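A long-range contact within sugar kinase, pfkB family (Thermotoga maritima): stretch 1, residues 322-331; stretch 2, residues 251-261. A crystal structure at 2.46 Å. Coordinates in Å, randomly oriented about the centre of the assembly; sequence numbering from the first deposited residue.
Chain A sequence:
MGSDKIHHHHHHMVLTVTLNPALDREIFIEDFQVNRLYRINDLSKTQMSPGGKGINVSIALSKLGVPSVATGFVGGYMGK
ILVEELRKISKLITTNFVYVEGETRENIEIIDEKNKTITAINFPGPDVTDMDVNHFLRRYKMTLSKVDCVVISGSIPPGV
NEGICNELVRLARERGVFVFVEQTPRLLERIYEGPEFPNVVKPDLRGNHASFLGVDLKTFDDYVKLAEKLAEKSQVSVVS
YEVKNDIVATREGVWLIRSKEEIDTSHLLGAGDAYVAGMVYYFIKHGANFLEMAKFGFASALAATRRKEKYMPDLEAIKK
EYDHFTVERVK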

# COMPACT_ATOMS: atom_id res chain seq x y z
N TYR A 322 27.23 13.01 -19.20
CA TYR A 322 27.84 14.32 -19.51
C TYR A 322 27.63 14.71 -20.97
O TYR A 322 27.67 15.88 -21.32
CB TYR A 322 29.31 14.37 -19.09
CG TYR A 322 29.48 15.20 -17.82
CD1 TYR A 322 29.26 14.64 -16.55
CD2 TYR A 322 29.81 16.56 -17.90
CE1 TYR A 322 29.40 15.42 -15.39
CE2 TYR A 322 29.95 17.34 -16.74
CZ TYR A 322 29.74 16.77 -15.49
OH TYR A 322 29.87 17.57 -14.37
N ASP A 323 27.34 13.71 -21.79
CA ASP A 323 27.07 13.87 -23.21
C ASP A 323 25.68 14.46 -23.53
O ASP A 323 25.48 15.02 -24.59
CB ASP A 323 27.15 12.48 -23.84
CG ASP A 323 27.79 12.48 -25.21
OD1 ASP A 323 27.48 13.38 -26.03
OD2 ASP A 323 28.60 11.55 -25.45
N HIS A 324 24.73 14.30 -22.62
CA HIS A 324 23.32 14.46 -22.94
C HIS A 324 22.68 15.70 -22.34
O HIS A 324 21.48 15.70 -22.09
CB HIS A 324 22.53 13.22 -22.47
CG HIS A 324 23.03 11.93 -23.02
ND1 HIS A 324 23.48 10.90 -22.22
CD2 HIS A 324 23.15 11.49 -24.30
CE1 HIS A 324 23.85 9.88 -22.98
NE2 HIS A 324 23.67 10.22 -24.24
N PHE A 325 23.46 16.75 -22.11
CA PHE A 325 22.87 18.02 -21.71
C PHE A 325 23.70 19.21 -22.16
O PHE A 325 24.89 19.06 -22.41
CB PHE A 325 22.59 18.06 -20.20
CG PHE A 325 23.82 18.05 -19.34
CD1 PHE A 325 24.49 19.23 -19.04
CD2 PHE A 325 24.29 16.86 -18.80
CE1 PHE A 325 25.62 19.22 -18.24
CE2 PHE A 325 25.41 16.84 -17.98
CZ PHE A 325 26.08 18.03 -17.70
N THR A 326 23.07 20.37 -22.28
CA THR A 326 23.77 21.60 -22.65
C THR A 326 23.69 22.57 -21.50
O THR A 326 22.83 22.45 -20.65
CB THR A 326 23.19 22.26 -23.96
OG1 THR A 326 21.80 22.55 -23.83
CG2 THR A 326 23.40 21.37 -25.19
N VAL A 327 24.63 23.52 -21.46
CA VAL A 327 24.55 24.67 -20.56
C VAL A 327 24.54 25.95 -21.41
O VAL A 327 25.39 26.13 -22.27
CB VAL A 327 25.76 24.76 -19.58
CG1 VAL A 327 25.55 25.92 -18.59
CG2 VAL A 327 25.99 23.43 -18.86
N GLU A 328 23.58 26.82 -21.16
CA GLU A 328 23.55 28.13 -21.81
C GLU A 328 23.71 29.15 -20.70
O GLU A 328 23.33 28.90 -19.55
CB GLU A 328 22.21 28.38 -22.52
CG GLU A 328 21.63 27.16 -23.24
CD GLU A 328 20.29 27.46 -23.91
OE1 GLU A 328 19.54 28.27 -23.35
OE2 GLU A 328 20.02 26.89 -25.00
N ARG A 329 24.27 30.30 -21.04
CA ARG A 329 24.34 31.39 -20.08
C ARG A 329 23.17 32.33 -20.30
O ARG A 329 23.00 32.85 -21.41
CB ARG A 329 25.64 32.16 -20.23
CG ARG A 329 25.75 33.24 -19.21
CD ARG A 329 27.13 33.33 -18.67
NE ARG A 329 27.19 34.32 -17.61
CZ ARG A 329 28.30 34.64 -16.95
NH1 ARG A 329 29.45 34.07 -17.25
NH2 ARG A 329 28.24 35.56 -15.99
N VAL A 330 22.38 32.54 -19.24
CA VAL A 330 21.20 33.39 -19.31
C VAL A 330 21.57 34.86 -19.04
O VAL A 330 21.18 35.74 -19.79
CB VAL A 330 20.11 32.91 -18.32
CG1 VAL A 330 18.83 33.72 -18.48
CG2 VAL A 330 19.84 31.42 -18.50
N LYS A 331 22.33 35.11 -17.97
CA LYS A 331 22.79 36.45 -17.56
C LYS A 331 24.22 36.38 -17.01
O LYS A 331 25.00 37.30 -17.20
CB LYS A 331 21.92 37.02 -16.44
CG LYS A 331 20.63 37.70 -16.84
CD LYS A 331 19.73 37.88 -15.59
CE LYS A 331 18.65 38.96 -15.77
NZ LYS A 331 17.45 38.72 -14.88
OXT LYS A 331 24.63 35.43 -16.32
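Stretch 2, residues 251-261: REGVWLIRSKE

Stretch 2 runs as a strand up to Ser-259 and pairs with strand 325-329 of stretch 1. The angle between their N-to-C directions is 157°, close to antiparallel, and the axes approach to 4.6 Å. Alternating CA-CA distances fix the register: 4.5 Å for Phe-325 with Ser-259 and for Val-327 with Ile-257, and 4.4 Å for Arg-329 with Trp-255, mark non-hydrogen-bonded pairs; 5.3 Å for Thr-326 with Arg-258 and 5.2 Å for Glu-328 with Leu-256 mark hydrogen-bonded ones.

In each wide pair both backbone groups are satisfied reciprocally. Thr-326 N donates to Arg-258 O (2.9 Å, 156°) and Arg-258 N to Thr-326 O (3.0 Å, 162°); Glu-328 N donates to Leu-256 O (2.9 Å, 168°) and Leu-256 N to Glu-328 O (2.8 Å, 161°). Beyond Ser-259, Lys-260 N reaches His-324 O (3.0 Å, 173°), while Lys-260 NZ makes a weak bond to Asp-323 O at 3.1 Å.

At the other end, Val-254 O accepts from both Val-330 N (2.7 Å, 145°) and Lys-331 N (3.2 Å, 166°). Val-254 N donates to the terminal carboxylate, Lys-331 OXT (3.0 Å, 168°), which also takes Arg-329 NE at 3.1 Å in a salt bridge within stretch 1. Arg-329 NH2 lies 3.2 Å from Glu-252 O, but the poor angle excludes a hydrogen bond. Gly-253 suits this crowded corner: an ideal CB would fall 2.6 Å from Lys-331 OXT.

Side chains segregate by face. With Phe-325, Val-327 and Arg-329 lie Ile-257 and Trp-255: Phe-325 CD1 meets Ile-257 CG2 at 3.6 Å, Val-327 CG1 meets Trp-255 CD1 at 3.9 Å, and Trp-255 CZ2 lies over one face of the Arg-329 guanidinium. With Thr-326 and Glu-328 lie Arg-258 and Leu-256; there Glu-328 OE2 and Arg-258 NE form a long salt bridge at 4.0 Å.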

# COMPACT_ATOMS: atom_id res chain seq x y z
N ARG A 251 25.95 34.36 -7.61
CA ARG A 251 26.20 35.79 -7.45
C ARG A 251 26.97 36.29 -8.66
O ARG A 251 26.90 37.47 -8.98
CB ARG A 251 26.92 36.05 -6.10
CG ARG A 251 26.08 35.44 -4.94
CD ARG A 251 26.59 35.64 -3.52
NE ARG A 251 25.59 35.15 -2.54
CZ ARG A 251 25.81 35.00 -1.23
NH1 ARG A 251 27.00 35.28 -0.70
NH2 ARG A 251 24.84 34.56 -0.45
N GLU A 252 27.66 35.39 -9.37
CA GLU A 252 28.33 35.72 -10.64
C GLU A 252 27.38 35.70 -11.86
O GLU A 252 27.70 36.29 -12.88
CB GLU A 252 29.61 34.88 -10.89
CG GLU A 252 29.67 33.49 -10.21
N GLY A 253 26.21 35.07 -11.77
CA GLY A 253 25.24 35.08 -12.89
C GLY A 253 24.22 33.94 -12.92
O GLY A 253 24.05 33.23 -11.93
N VAL A 254 23.56 33.77 -14.07
CA VAL A 254 22.51 32.75 -14.23
C VAL A 254 22.78 31.86 -15.46
O VAL A 254 23.01 32.37 -16.57
CB VAL A 254 21.09 33.39 -14.38
CG1 VAL A 254 19.99 32.32 -14.41
CG2 VAL A 254 20.80 34.42 -13.25
N TRP A 255 22.72 30.54 -15.27
CA TRP A 255 22.84 29.59 -16.38
C TRP A 255 21.58 28.71 -16.49
O TRP A 255 20.74 28.70 -15.59
CB TRP A 255 24.07 28.71 -16.19
CG TRP A 255 25.36 29.45 -16.21
CD1 TRP A 255 26.25 29.53 -17.25
CD2 TRP A 255 25.94 30.20 -15.13
NE1 TRP A 255 27.33 30.29 -16.88
CE2 TRP A 255 27.16 30.71 -15.59
CE3 TRP A 255 25.53 30.49 -13.83
CZ2 TRP A 255 27.98 31.50 -14.79
CZ3 TRP A 255 26.34 31.26 -13.03
CH2 TRP A 255 27.56 31.77 -13.52
N LEU A 256 21.45 28.00 -17.62
CA LEU A 256 20.35 27.07 -17.87
C LEU A 256 20.90 25.78 -18.39
O LEU A 256 21.58 25.77 -19.41
CB LEU A 256 19.38 27.63 -18.89
CG LEU A 256 18.20 26.75 -19.30
CD1 LEU A 256 17.37 26.32 -18.08
CD2 LEU A 256 17.32 27.51 -20.33
N ILE A 257 20.64 24.69 -17.67
CA ILE A 257 21.06 23.35 -18.04
C ILE A 257 19.84 22.65 -18.65
O ILE A 257 18.76 22.61 -18.02
CB ILE A 257 21.54 22.53 -16.80
CG1 ILE A 257 22.62 23.30 -16.04
CG2 ILE A 257 22.06 21.19 -17.21
CD1 ILE A 257 22.96 22.71 -14.72
N ARG A 258 19.99 22.11 -19.86
CA ARG A 258 18.87 21.42 -20.52
C ARG A 258 19.23 20.01 -20.91
O ARG A 258 20.33 19.77 -21.43
CB ARG A 258 18.51 22.12 -21.81
CG ARG A 258 17.98 23.51 -21.68
CD ARG A 258 17.53 23.92 -23.04
NE ARG A 258 16.94 25.24 -23.08
CZ ARG A 258 15.63 25.49 -23.00
NH1 ARG A 258 14.76 24.50 -22.81
NH2 ARG A 258 15.21 26.75 -23.10
N SER A 259 18.30 19.08 -20.70
CA SER A 259 18.44 17.75 -21.26
C SER A 259 18.39 17.84 -22.79
O SER A 259 17.48 18.45 -23.32
CB SER A 259 17.31 16.84 -20.77
OG SER A 259 17.31 15.63 -21.49
N LYS A 260 19.36 17.25 -23.47
CA LYS A 260 19.38 17.23 -24.94
C LYS A 260 18.17 16.49 -25.52
O LYS A 260 17.80 16.73 -26.66
CB LYS A 260 20.66 16.58 -25.49
CG LYS A 260 21.93 17.47 -25.46
CD LYS A 260 23.06 16.93 -26.32
CE LYS A 260 24.40 17.60 -25.96
NZ LYS A 260 25.57 17.14 -26.81
N GLU A 261 17.58 15.58 -24.76
CA GLU A 261 16.52 14.72 -25.27
C GLU A 261 15.38 14.61 -24.26
O GLU A 261 15.55 14.96 -23.10
CB GLU A 261 17.10 13.34 -25.63